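Local coordinates for trypsin-resistant surface T6 protein (Streptococcus pyogenes serotype M6, PDB 4P0D), which forms the backbone subunit of the bacterial surface pilus as a modular three-domain protein, and is probably joined to the cell wall through a sortase signal, at residues A[105-110]-A[145-150]; A[176-181]-A[254-259]; A[188-193]-A[291-296]; A[282-287]-A[306-311]. The protein carries 1 engineered substitution. All coordinates share one frame; numbering follows the deposited sequence.

How the contacts relate
Contact 1 comes first along the chain and closes the excursion between 110 and 145, finishing before any other contact opens. Its second segment lies on strand 139-155, which leads on to pairing with strand 171-179, where contact 2 opens. Contact 3 opens at 188-193, inside the span of contact 2, and closes at 291-296, well after 254-259, so these two cross. Contact 4 opens at 282-287, before contact 3 has closed, and ends at 306-311; contacts 3 and 4 therefore cross as well, while contacts 2 and 4 run in series. Contact 2 pairs strands of the Cna-B-like domain, contacts 3 and 4 fold the hydrophilic region against it, and contact 4 touches contact 1 at the Ig-like domain.

Contact 1 of 4, residues A[105-110]-A[145-150]; sequences DGRTYN and SSLPSI
Ser145 sits between Arg107 and Tyr109 and touches both. Its CB lies over the centre of the Tyr109 ring, a CH-pi contact with CB 3.6 Å from the centroid. Its OG, between the backbone N and the carbonyl carbon (chi1 64°), accepts from Arg107 NH1 at 2.9 Å and lies close to the guanidinium plane. Beside them, Thr108 and Ser146 form an antiparallel hydrogen-bonded pair: Thr108 N reaches Ser146 O at 3.1 Å, and Ser146 N returns to Thr108 O at 2.9 Å. This is the start of the pairing of strand 108-116, in the T6 Ig-like domain, with strand 139-155, which, after a break at Leu147 and Pro148, goes on to pair with strand 171-179 of the Cna-B-like domain. Leu147 crosses the Arg107 side chain at a slant and lays CB over a face of its guanidinium, while its CD1 comes within 3.1 Å of Asp105 O. Further out, Asp105 positions the arginine. Its OD2 receives Arg107 NE at 2.8 Å in a salt bridge and also NH2, and its OD1 takes Arg107 N at 3.0 Å, closing an Asx turn. Outside the pair, Tyr109 OH is bonded to Glu16 O and Ser146 OG to Ser182 N.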
loop_
_atom_site.group_PDB
_atom_site.type_symbol
_atom_site.label_atom_id
_atom_site.label_comp_id
_atom_site.label_asym_id
_atom_site.label_seq_id
_atom_site.Cartn_x
_atom_site.Cartn_y
_atom_site.Cartn_z
ATOM N N ASP A 105 14.110 -4.933 10.981
ATOM C CA ASP A 105 13.066 -5.683 10.298
ATOM C C ASP A 105 11.631 -5.224 10.626
ATOM O O ASP A 105 10.667 -5.843 10.174
ATOM C CB ASP A 105 13.221 -7.169 10.593
ATOM C CG ASP A 105 12.925 -7.522 12.035
ATOM O OD1 ASP A 105 12.601 -6.633 12.845
ATOM O OD2 ASP A 105 13.003 -8.710 12.351
ATOM N N GLY A 106 11.479 -4.173 11.425
ATOM C CA GLY A 106 10.154 -3.643 11.742
ATOM C C GLY A 106 9.451 -4.291 12.923
ATOM O O GLY A 106 8.308 -3.954 13.224
ATOM N N ARG A 107 10.105 -5.215 13.618
ATOM C CA ARG A 107 9.430 -5.857 14.721
ATOM C C ARG A 107 9.328 -4.956 15.937
ATOM O O ARG A 107 10.075 -3.984 16.098
ATOM C CB ARG A 107 10.038 -7.222 15.068
ATOM C CG ARG A 107 11.360 -7.226 15.798
ATOM C CD ARG A 107 11.826 -8.675 15.993
ATOM N NE ARG A 107 11.726 -9.430 14.759
ATOM C CZ ARG A 107 10.913 -10.458 14.504
ATOM N NH1 ARG A 107 10.066 -10.981 15.403
ATOM N NH2 ARG A 107 10.956 -10.970 13.290
ATOM N N THR A 108 8.371 -5.298 16.784
ATOM C CA THR A 108 8.107 -4.552 18.008
ATOM C C THR A 108 8.120 -5.526 19.175
ATOM O O THR A 108 7.601 -6.641 19.065
ATOM C CB THR A 108 6.770 -3.764 17.941
ATOM O OG1 THR A 108 6.570 -3.058 19.169
ATOM C CG2 THR A 108 5.584 -4.664 17.706
ATOM N N TYR A 109 8.733 -5.091 20.278
ATOM C CA TYR A 109 9.064 -5.944 21.418
ATOM C C TYR A 109 8.286 -5.531 22.658
ATOM O O TYR A 109 7.999 -4.353 22.838
ATOM C CB TYR A 109 10.559 -5.784 21.763
ATOM C CG TYR A 109 11.513 -6.593 20.924
ATOM C CD1 TYR A 109 11.902 -7.864 21.324
ATOM C CD2 TYR A 109 12.068 -6.080 19.751
ATOM C CE1 TYR A 109 12.804 -8.614 20.569
ATOM C CE2 TYR A 109 12.965 -6.832 18.991
ATOM C CZ TYR A 109 13.331 -8.086 19.412
ATOM O OH TYR A 109 14.246 -8.838 18.671
ATOM N N ASN A 110 7.952 -6.508 23.503
ATOM C CA ASN A 110 7.471 -6.216 24.838
ATOM C C ASN A 110 8.658 -5.791 25.710
ATOM O O ASN A 110 9.810 -6.154 25.414
ATOM C CB ASN A 110 6.812 -7.428 25.491
ATOM C CG ASN A 110 5.554 -7.913 24.761
ATOM O OD1 ASN A 110 4.936 -7.212 23.950
ATOM N ND2 ASN A 110 5.174 -9.133 25.068
ATOM N N SER A 145 8.528 -10.581 20.693
ATOM C CA SER A 145 8.275 -9.591 19.677
ATOM C C SER A 145 7.212 -10.088 18.680
ATOM O O SER A 145 6.929 -11.291 18.614
ATOM C CB SER A 145 9.592 -9.275 18.950
ATOM O OG SER A 145 10.067 -10.430 18.277
ATOM N N SER A 146 6.644 -9.153 17.922
ATOM C CA SER A 146 5.735 -9.463 16.823
ATOM C C SER A 146 6.178 -8.720 15.564
ATOM O O SER A 146 6.827 -7.675 15.627
ATOM C CB SER A 146 4.289 -9.108 17.225
ATOM O OG SER A 146 4.158 -7.726 17.539
ATOM N N LEU A 147 5.861 -9.285 14.403
ATOM C CA LEU A 147 6.282 -8.704 13.130
ATOM C C LEU A 147 5.020 -8.461 12.315
ATOM O O LEU A 147 4.444 -9.397 11.787
ATOM C CB LEU A 147 7.248 -9.644 12.378
ATOM C CG LEU A 147 7.711 -9.237 10.970
ATOM C CD1 LEU A 147 8.461 -7.921 11.000
ATOM C CD2 LEU A 147 8.575 -10.323 10.340
ATOM N N PRO A 148 4.568 -7.205 12.246
ATOM C CA PRO A 148 3.410 -6.928 11.414
ATOM C C PRO A 148 3.698 -7.083 9.924
ATOM O O PRO A 148 4.865 -7.176 9.507
ATOM C CB PRO A 148 3.094 -5.477 11.745
ATOM C CG PRO A 148 3.636 -5.282 13.127
ATOM C CD PRO A 148 4.917 -6.044 13.088
ATOM N N SER A 149 2.641 -7.116 9.128
ATOM C CA SER A 149 2.790 -7.148 7.674
ATOM C C SER A 149 1.555 -6.560 7.043
ATOM O O SER A 149 0.522 -6.445 7.685
ATOM C CB SER A 149 2.960 -8.571 7.154
ATOM O OG SER A 149 1.796 -9.326 7.412
ATOM N N ILE A 150 1.688 -6.183 5.780
ATOM C CA ILE A 150 0.558 -5.748 4.979
ATOM C C ILE A 150 0.741 -6.331 3.591
ATOM O O ILE A 150 1.848 -6.296 3.063
ATOM C CB ILE A 150 0.455 -4.217 4.920
ATOM C CG1 ILE A 150 -0.792 -3.790 4.151
ATOM C CG2 ILE A 150 1.689 -3.587 4.282
ATOM C CD1 ILE A 150 -0.964 -2.286 4.114
HETATM O O HOH W 1 7.543 -13.035 16.371
HETATM O O HOH W 2 4.984 -7.532 20.109
#

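Contact 2 of 4, residues A[176-181]-A[254-259]; sequences LTFELP and SISPNI
Leu176 and Ile259 form an antiparallel hydrogen-bonded pair, with Leu176 N to Ile259 O at 2.8 Å and Ile259 N to Leu176 O at 3.2 Å. From there towards Leu180 the two backbones, running 165° apart, draw away from each other: CA atoms 5.1 Å apart at Leu176 and Ile259 are 6.4 Å apart at Phe178 and Ser256. Water and a serine side chain fill in for direct pairing. One water accepts from Phe178 N and lies within donating distance of Pro257 O and Asn258 OD1, though it has more acceptors in reach than protons; a second accepts from Leu180 N and donates to Ser256 OG. That hydroxyl also gives its own proton to Phe178 O at 2.7 Å, tilted 31° from the carbonyl plane. Ser256 OG is placed beside its backbone N and anti to its carbonyl carbon (chi1 -61°), and from there it also meets Leu180 CG at 3.4 Å.

Among the larger side chains, the Phe178 ring meets the Pro257 ring at a slant, through CZ; Pro257 is modelled in two conformers, so the closeness of that meeting is uncertain. Phe178 CE1 approaches Ile259 CD1 at 4.3 Å, and Leu176 CB faces Ile259 CB at 4.2 Å.

The pair joins strand 171-179 to strand 258-265 in the Cna-B-like domain. Leu176 and Ile259 both press on Val194 of strand 192-197, and the Phe178 ring meets that of Phe282 on strand 276-285. On its other edge strand 171-179 pairs with strand 139-155, through backbone bonds of Thr177 with Thr151 and Glu179 with Ser149.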
loop_
_atom_site.group_PDB
_atom_site.type_symbol
_atom_site.label_atom_id
_atom_site.label_comp_id
_atom_site.label_asym_id
_atom_site.label_seq_id
_atom_site.Cartn_x
_atom_site.Cartn_y
_atom_site.Cartn_z
ATOM N N LEU A 176 -6.754 -5.451 1.019
ATOM C CA LEU A 176 -5.637 -5.422 1.940
ATOM C C LEU A 176 -5.883 -6.427 3.038
ATOM O O LEU A 176 -6.994 -6.521 3.564
ATOM C CB LEU A 176 -5.502 -4.053 2.581
ATOM C CG LEU A 176 -5.222 -2.842 1.716
ATOM C CD1 LEU A 176 -5.287 -1.574 2.567
ATOM C CD2 LEU A 176 -3.860 -2.963 1.050
ATOM N N THR A 177 -4.862 -7.198 3.381
ATOM C CA THR A 177 -4.884 -7.960 4.632
ATOM C C THR A 177 -3.624 -7.597 5.408
ATOM O O THR A 177 -2.632 -7.159 4.822
ATOM C CB THR A 177 -4.930 -9.468 4.402
ATOM O OG1 THR A 177 -3.723 -9.879 3.771
ATOM C CG2 THR A 177 -6.144 -9.859 3.521
ATOM N N PHE A 178 -3.652 -7.765 6.720
ATOM C CA PHE A 178 -2.472 -7.460 7.511
ATOM C C PHE A 178 -2.368 -8.240 8.808
ATOM O O PHE A 178 -3.372 -8.756 9.312
ATOM C CB PHE A 178 -2.334 -5.950 7.743
ATOM C CG PHE A 178 -3.529 -5.295 8.360
ATOM C CD1 PHE A 178 -4.647 -4.984 7.596
ATOM C CD2 PHE A 178 -3.511 -4.936 9.705
ATOM C CE1 PHE A 178 -5.742 -4.356 8.170
ATOM C CE2 PHE A 178 -4.601 -4.308 10.292
ATOM C CZ PHE A 178 -5.716 -4.017 9.521
ATOM N N GLU A 179 -1.133 -8.361 9.307
ATOM C CA GLU A 179 -0.864 -8.991 10.598
ATOM C C GLU A 179 -0.617 -7.882 11.600
ATOM O O GLU A 179 0.138 -6.969 11.336
ATOM C CB GLU A 179 0.340 -9.943 10.511
ATOM C CG GLU A 179 0.078 -11.093 9.551
ATOM C CD GLU A 179 1.301 -11.932 9.238
ATOM O OE1 GLU A 179 2.238 -11.444 8.556
ATOM O OE2 GLU A 179 1.290 -13.104 9.658
ATOM N N LEU A 180 -1.294 -7.957 12.738
ATOM C CA LEU A 180 -1.222 -6.913 13.748
ATOM C C LEU A 180 0.033 -6.991 14.596
ATOM O O LEU A 180 0.554 -8.073 14.842
ATOM C CB LEU A 180 -2.425 -7.006 14.681
ATOM C CG LEU A 180 -3.790 -6.729 14.055
ATOM C CD1 LEU A 180 -4.893 -7.175 14.987
ATOM C CD2 LEU A 180 -3.940 -5.248 13.750
ATOM N N PRO A 181 0.492 -5.839 15.107
ATOM C CA PRO A 181 1.459 -5.912 16.194
ATOM C C PRO A 181 0.768 -6.507 17.420
ATOM O O PRO A 181 -0.467 -6.536 17.477
ATOM C CB PRO A 181 1.789 -4.446 16.458
ATOM C CG PRO A 181 0.573 -3.704 16.051
ATOM C CD PRO A 181 0.020 -4.461 14.882
ATOM N N SER A 254 -7.598 -8.800 18.774
ATOM C CA SER A 254 -6.500 -9.509 18.097
ATOM C C SER A 254 -6.885 -10.213 16.781
ATOM O O SER A 254 -6.227 -11.165 16.367
ATOM C CB SER A 254 -5.849 -10.516 19.057
ATOM O OG SER A 254 -5.599 -9.925 20.326
ATOM N N ILE A 255 -7.944 -9.744 16.123
ATOM C CA ILE A 255 -8.352 -10.281 14.821
ATOM C C ILE A 255 -8.221 -9.143 13.807
ATOM O O ILE A 255 -8.744 -8.054 14.033
ATOM C CB ILE A 255 -9.802 -10.823 14.892
ATOM C CG1 ILE A 255 -9.828 -12.114 15.713
ATOM C CG2 ILE A 255 -10.390 -11.089 13.505
ATOM C CD1 ILE A 255 -11.201 -12.460 16.271
ATOM N N SER A 256 -7.505 -9.370 12.711
ATOM C CA SER A 256 -7.262 -8.299 11.730
ATOM C C SER A 256 -8.462 -8.092 10.829
ATOM O O SER A 256 -8.990 -9.052 10.307
ATOM C CB SER A 256 -6.091 -8.627 10.798
ATOM O OG SER A 256 -4.908 -8.789 11.529
ATOM N N PRO A 257 -8.845 -6.835 10.603
ATOM C CA PRO A 257 -9.877 -6.538 9.621
ATOM C C PRO A 257 -9.330 -6.724 8.207
ATOM O O PRO A 257 -8.117 -6.710 8.020
ATOM C CB PRO A 257 -10.186 -5.070 9.882
ATOM C CG PRO A 257 -8.894 -4.518 10.368
ATOM C CD PRO A 257 -8.264 -5.612 11.178
ATOM N N ASN A 258 -10.222 -6.945 7.244
ATOM C CA ASN A 258 -9.866 -7.072 5.840
ATOM C C ASN A 258 -10.523 -5.895 5.107
ATOM O O ASN A 258 -11.713 -5.628 5.290
ATOM C CB ASN A 258 -10.354 -8.429 5.313
ATOM C CG ASN A 258 -9.627 -9.603 5.978
ATOM O OD1 ASN A 258 -8.399 -9.576 6.158
ATOM N ND2 ASN A 258 -10.380 -10.615 6.382
ATOM N N ILE A 259 -9.722 -5.149 4.338
ATOM C CA ILE A 259 -10.161 -3.906 3.736
ATOM C C ILE A 259 -10.251 -4.102 2.220
ATOM O O ILE A 259 -9.334 -4.656 1.620
ATOM C CB ILE A 259 -9.165 -2.758 4.067
ATOM C CG1 ILE A 259 -8.990 -2.607 5.586
ATOM C CG2 ILE A 259 -9.593 -1.424 3.452
ATOM C CD1 ILE A 259 -8.086 -1.456 5.965
HETATM O O HOH W 3 -6.262 -8.533 7.577
HETATM O O HOH W 4 -2.893 -10.362 13.131
#

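Contact 3 of 4, residues A[188-193]-A[291-296]; sequences VNKTVY and GNTYDN
An Asx turn at Asn189 presents Thr191 to Tyr294, and the hydrogen bond between them is nearly straight: Tyr294 N donates to Thr191 OG1 at 2.8 Å, with an angle at the hydrogen of 174°. Thr191 OG1 passes its own proton to Asn189 OD1 at 2.7 Å, and that same oxygen also takes Thr191 N, which closes the turn. The hydroxyl thus has a donor on one segment and an acceptor on the other. Its place beside the backbone N, anti to the carbonyl carbon (chi1 -65°), brings it there, with Tyr294 CB alongside. One step earlier the roles are exchanged: Lys190 N donates to Thr293 OG1 at 2.9 Å, while Thr293 N makes a weak bond to Val188 O.

The two segments run in roughly the same direction. The first leads into strand 192-197 of the Cna-B-like domain, and the second belongs to the long hydrophilic connection between strands 276-285 and 307-316, so the contact fastens that connection against the start of the strand. A water extends the link by accepting from Val192 N and donating to Tyr294 O at 2.6 Å.

Farther along, the rings of Tyr193 and Tyr294 meet obliquely, planes at 57°, with Tyr193 CE2 3.7 Å from Tyr294 CE1. Tyr193 OH donates to Asn296 O at 2.7 Å, that oxygen lying in the plane of the ring at its edge. Tyr294 OH turns to Lys299 O, and the extended Lys190 chain carries NZ out to Asp250, in a salt bridge, and to Lys185 O.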
loop_
_atom_site.group_PDB
_atom_site.type_symbol
_atom_site.label_atom_id
_atom_site.label_comp_id
_atom_site.label_asym_id
_atom_site.label_seq_id
_atom_site.Cartn_x
_atom_site.Cartn_y
_atom_site.Cartn_z
ATOM N N VAL A 188 1.067 2.790 25.860
ATOM C CA VAL A 188 0.572 4.144 25.568
ATOM C C VAL A 188 0.471 4.451 24.062
ATOM O O VAL A 188 -0.291 5.334 23.665
ATOM C CB VAL A 188 1.424 5.232 26.265
ATOM C CG1 VAL A 188 1.181 5.196 27.777
ATOM C CG2 VAL A 188 2.918 5.095 25.933
ATOM N N ASN A 189 1.249 3.739 23.237
ATOM C CA ASN A 189 1.184 3.882 21.793
ATOM C C ASN A 189 0.709 2.563 21.150
ATOM O O ASN A 189 1.492 1.603 20.959
ATOM C CB ASN A 189 2.542 4.309 21.242
ATOM C CG ASN A 189 2.488 4.694 19.786
ATOM O OD1 ASN A 189 1.520 4.407 19.083
ATOM N ND2 ASN A 189 3.524 5.348 19.325
ATOM N N LYS A 190 -0.594 2.498 20.863
ATOM C CA LYS A 190 -1.158 1.331 20.198
ATOM C C LYS A 190 -1.600 1.675 18.780
ATOM O O LYS A 190 -2.652 1.241 18.344
ATOM C CB LYS A 190 -2.332 0.768 20.995
ATOM C CG LYS A 190 -1.977 0.338 22.405
ATOM C CD LYS A 190 -3.190 -0.160 23.157
ATOM C CE LYS A 190 -2.759 -1.118 24.247
ATOM N NZ LYS A 190 -3.857 -1.763 25.006
ATOM N N THR A 191 -0.780 2.434 18.064
ATOM C CA THR A 191 -1.114 2.869 16.727
ATOM C C THR A 191 -1.386 1.645 15.825
ATOM O O THR A 191 -0.611 0.679 15.798
ATOM C CB THR A 191 -0.019 3.764 16.113
ATOM O OG1 THR A 191 0.098 4.994 16.847
ATOM C CG2 THR A 191 -0.323 4.087 14.668
ATOM N N VAL A 192 -2.525 1.704 15.138
ATOM C CA VAL A 192 -2.931 0.723 14.112
ATOM C C VAL A 192 -3.566 1.542 13.003
ATOM O O VAL A 192 -4.747 1.850 13.091
ATOM C CB VAL A 192 -4.024 -0.253 14.624
ATOM C CG1 VAL A 192 -4.373 -1.289 13.550
ATOM C CG2 VAL A 192 -3.617 -0.948 15.890
ATOM N N TYR A 193 -2.802 1.912 11.977
ATOM C CA TYR A 193 -3.219 2.955 11.041
ATOM C C TYR A 193 -2.927 2.562 9.584
ATOM O O TYR A 193 -1.773 2.310 9.235
ATOM C CB TYR A 193 -2.465 4.228 11.398
ATOM C CG TYR A 193 -2.900 5.516 10.755
ATOM C CD1 TYR A 193 -2.693 5.759 9.404
ATOM C CD2 TYR A 193 -3.444 6.543 11.530
ATOM C CE1 TYR A 193 -3.052 6.963 8.829
ATOM C CE2 TYR A 193 -3.823 7.743 10.962
ATOM C CZ TYR A 193 -3.611 7.950 9.612
ATOM O OH TYR A 193 -3.969 9.136 9.051
ATOM N N GLY A 291 5.359 7.709 23.833
ATOM C CA GLY A 291 4.441 8.528 23.060
ATOM C C GLY A 291 2.973 8.187 23.289
ATOM O O GLY A 291 2.563 7.829 24.398
ATOM N N ASN A 292 2.192 8.322 22.219
ATOM C CA ASN A 292 0.748 8.213 22.233
ATOM C C ASN A 292 0.285 7.546 20.950
ATOM O O ASN A 292 0.905 7.705 19.910
ATOM C CB ASN A 292 0.110 9.607 22.245
ATOM C CG ASN A 292 0.630 10.475 23.358
ATOM O OD1 ASN A 292 0.218 10.321 24.511
ATOM N ND2 ASN A 292 1.558 11.389 23.027
ATOM N N THR A 293 -0.829 6.845 21.026
ATOM C CA THR A 293 -1.512 6.328 19.852
ATOM C C THR A 293 -1.801 7.433 18.840
ATOM O O THR A 293 -2.358 8.476 19.185
ATOM C CB THR A 293 -2.824 5.666 20.295
ATOM O OG1 THR A 293 -2.522 4.610 21.213
ATOM C CG2 THR A 293 -3.630 5.104 19.101
ATOM N N TYR A 294 -1.390 7.222 17.596
ATOM C CA TYR A 294 -1.669 8.176 16.533
ATOM C C TYR A 294 -2.960 7.824 15.806
ATOM O O TYR A 294 -3.132 6.689 15.315
ATOM C CB TYR A 294 -0.544 8.173 15.526
ATOM C CG TYR A 294 -0.610 9.266 14.517
ATOM C CD1 TYR A 294 -1.292 9.098 13.326
ATOM C CD2 TYR A 294 0.031 10.482 14.745
ATOM C CE1 TYR A 294 -1.349 10.113 12.387
ATOM C CE2 TYR A 294 -0.020 11.501 13.811
ATOM C CZ TYR A 294 -0.698 11.303 12.626
ATOM O OH TYR A 294 -0.759 12.293 11.686
ATOM N N ASP A 295 -3.858 8.799 15.711
ATOM C CA ASP A 295 -5.118 8.577 15.006
ATOM C C ASP A 295 -5.603 9.792 14.234
ATOM O O ASP A 295 -6.788 9.871 13.909
ATOM C CB ASP A 295 -6.181 8.151 16.017
ATOM C CG ASP A 295 -6.449 9.221 17.066
ATOM O OD1 ASP A 295 -6.026 10.393 16.859
ATOM O OD2 ASP A 295 -7.090 8.878 18.086
ATOM N N ASN A 296 -4.718 10.747 13.942
ATOM C CA ASN A 296 -5.108 11.882 13.136
ATOM C C ASN A 296 -5.353 11.386 11.704
ATOM O O ASN A 296 -4.445 10.872 11.083
ATOM C CB ASN A 296 -3.993 12.926 13.145
ATOM C CG ASN A 296 -4.348 14.175 12.365
ATOM O OD1 ASN A 296 -4.726 14.114 11.184
ATOM N ND2 ASN A 296 -4.179 15.319 12.998
HETATM O O HOH W 5 -4.138 4.273 15.312
#

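Contact 4 of 4, residues A[282-287]-A[306-311]; sequences FFYSNN and GITSKE
The Tyr284 ring has Thr308 O over one face, about 4.2 Å above the plane and offset toward the rim, while the methyl CG2 of Thr308 touches CE2 at 3.6 Å. Tyr284 and Thr308 lie side by side and point the same way. Tyr284 CG lies between the backbone N and the carbonyl carbon (chi1 55°), and Lys310 crosses the tyrosine obliquely, bringing CE to 3.7 Å from Tyr284 OH. Phe283 projects from the other face of the sheet, where its CD2 meets Ser309 CB at 3.7 Å and Ile307 CG2 a little farther off, both at a slant to the ring.

These side chains hang on an antiparallel pairing: strand 276-285, of the Cna-B-like domain, runs beside strand 307-316, whose first residues belong to the hydrophilic region. Four backbone bonds hold it: Phe282 N to Lys310 O (2.9 Å) and Lys310 N back to Phe282 O, then Tyr284 N to Thr308 O and Thr308 N to Tyr284 O. Phe283, Ser285, Ile307 and Ser309 lie on one face, Phe282, Tyr284, Thr308 and Lys310 on the other.

At the end of the pairing, Ser285 OG, anti to its backbone N (chi1 178°), donates to Gly306 O across the contact at 2.8 Å. It also accepts from Asn287 N at 3.0 Å, and this second bond makes an ST turn that carries the chain out of the strand. Lys310 NZ is bonded to Asp105 O and Tyr284 OH probably to Gly106 O, two links from this strand pair to the N-terminal Ig-like domain.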
loop_
_atom_site.group_PDB
_atom_site.type_symbol
_atom_site.label_atom_id
_atom_site.label_comp_id
_atom_site.label_asym_id
_atom_site.label_seq_id
_atom_site.Cartn_x
_atom_site.Cartn_y
_atom_site.Cartn_z
ATOM N N PHE A 282 0.894 0.420 6.326
ATOM C CA PHE A 282 0.400 0.033 7.638
ATOM C C PHE A 282 1.366 0.536 8.704
ATOM O O PHE A 282 2.493 0.031 8.826
ATOM C CB PHE A 282 0.212 -1.485 7.724
ATOM C CG PHE A 282 -0.277 -1.981 9.058
ATOM C CD1 PHE A 282 -1.147 -1.224 9.854
ATOM C CD2 PHE A 282 0.104 -3.227 9.511
ATOM C CE1 PHE A 282 -1.597 -1.711 11.073
ATOM C CE2 PHE A 282 -0.352 -3.715 10.719
ATOM C CZ PHE A 282 -1.192 -2.953 11.511
ATOM N N PHE A 283 0.910 1.551 9.450
ATOM C CA PHE A 283 1.700 2.193 10.501
ATOM C C PHE A 283 1.334 1.614 11.838
ATOM O O PHE A 283 0.147 1.489 12.147
ATOM C CB PHE A 283 1.447 3.690 10.578
ATOM C CG PHE A 283 1.770 4.412 9.327
ATOM C CD1 PHE A 283 0.821 4.554 8.332
ATOM C CD2 PHE A 283 3.042 4.940 9.123
ATOM C CE1 PHE A 283 1.121 5.220 7.164
ATOM C CE2 PHE A 283 3.344 5.617 7.952
ATOM C CZ PHE A 283 2.382 5.757 6.972
ATOM N N TYR A 284 2.356 1.312 12.641
ATOM C CA TYR A 284 2.164 0.797 14.000
ATOM C C TYR A 284 3.335 1.307 14.865
ATOM O O TYR A 284 4.249 1.970 14.345
ATOM C CB TYR A 284 2.087 -0.744 13.997
ATOM C CG TYR A 284 3.299 -1.375 13.342
ATOM C CD1 TYR A 284 3.335 -1.591 11.963
ATOM C CD2 TYR A 284 4.431 -1.716 14.092
ATOM C CE1 TYR A 284 4.458 -2.133 11.356
ATOM C CE2 TYR A 284 5.562 -2.253 13.485
ATOM C CZ TYR A 284 5.569 -2.467 12.126
ATOM O OH TYR A 284 6.688 -3.004 11.502
ATOM N N SER A 285 3.291 1.035 16.170
ATOM C CA SER A 285 4.383 1.435 17.053
ATOM C C SER A 285 5.414 0.322 17.232
ATOM O O SER A 285 5.061 -0.805 17.519
ATOM C CB SER A 285 3.907 1.859 18.434
ATOM O OG SER A 285 5.060 2.183 19.232
ATOM N N ASN A 286 6.693 0.669 17.080
ATOM C CA ASN A 286 7.783 -0.239 17.457
ATOM C C ASN A 286 8.451 0.153 18.784
ATOM O O ASN A 286 9.542 -0.324 19.117
ATOM C CB ASN A 286 8.801 -0.399 16.315
ATOM C CG ASN A 286 9.553 0.880 15.985
ATOM O OD1 ASN A 286 9.205 1.975 16.445
ATOM N ND2 ASN A 286 10.586 0.746 15.171
ATOM N N ASN A 287 7.779 1.020 19.534
ATOM C CA ASN A 287 8.209 1.412 20.870
ATOM C C ASN A 287 6.947 1.788 21.619
ATOM O O ASN A 287 6.710 2.963 21.910
ATOM C CB ASN A 287 9.199 2.574 20.774
ATOM C CG ASN A 287 9.967 2.813 22.061
ATOM O OD1 ASN A 287 9.811 2.101 23.061
ATOM N ND2 ASN A 287 10.793 3.834 22.042
ATOM N N GLY A 306 9.158 6.246 17.237
ATOM C CA GLY A 306 8.312 5.211 17.856
ATOM C C GLY A 306 7.212 4.668 16.954
ATOM O O GLY A 306 6.509 3.733 17.332
ATOM N N ILE A 307 7.044 5.279 15.784
ATOM C CA ILE A 307 6.142 4.776 14.757
ATOM C C ILE A 307 6.959 4.341 13.544
ATOM O O ILE A 307 7.848 5.055 13.071
ATOM C CB ILE A 307 5.057 5.832 14.367
ATOM C CG1 ILE A 307 3.999 5.897 15.478
ATOM C CG2 ILE A 307 4.401 5.466 13.031
ATOM C CD1 ILE A 307 3.137 7.142 15.481
ATOM N N THR A 308 6.659 3.148 13.056
ATOM C CA THR A 308 7.224 2.674 11.808
ATOM C C THR A 308 6.120 2.085 10.921
ATOM O O THR A 308 4.940 2.222 11.239
ATOM C CB THR A 308 8.383 1.680 12.050
ATOM O OG1 THR A 308 9.097 1.487 10.833
ATOM C CG2 THR A 308 7.895 0.333 12.588
ATOM N N SER A 309 6.490 1.478 9.794
ATOM C CA SER A 309 5.482 0.926 8.902
ATOM C C SER A 309 5.949 -0.243 8.079
ATOM O O SER A 309 7.146 -0.458 7.910
ATOM C CB SER A 309 4.972 1.997 7.966
ATOM O OG SER A 309 5.951 2.340 7.015
ATOM N N LYS A 310 4.977 -1.011 7.596
ATOM C CA LYS A 310 5.165 -1.929 6.492
ATOM C C LYS A 310 4.400 -1.367 5.309
ATOM O O LYS A 310 3.509 -0.516 5.458
ATOM C CB LYS A 310 4.625 -3.317 6.843
ATOM C CG LYS A 310 5.409 -4.055 7.908
ATOM C CD LYS A 310 6.779 -4.491 7.403
ATOM C CE LYS A 310 7.653 -5.036 8.528
ATOM N NZ LYS A 310 9.030 -5.257 8.020
ATOM N N GLU A 311 4.722 -1.841 4.121
ATOM C CA GLU A 311 4.017 -1.347 2.951
ATOM C C GLU A 311 3.951 -2.370 1.850
ATOM O O GLU A 311 4.632 -3.385 1.888
ATOM C CB GLU A 311 4.657 -0.047 2.445
ATOM C CG GLU A 311 6.134 -0.111 2.162
ATOM C CD GLU A 311 6.644 1.219 1.615
ATOM O OE1 GLU A 311 6.857 1.312 0.389
ATOM O OE2 GLU A 311 6.788 2.176 2.390
#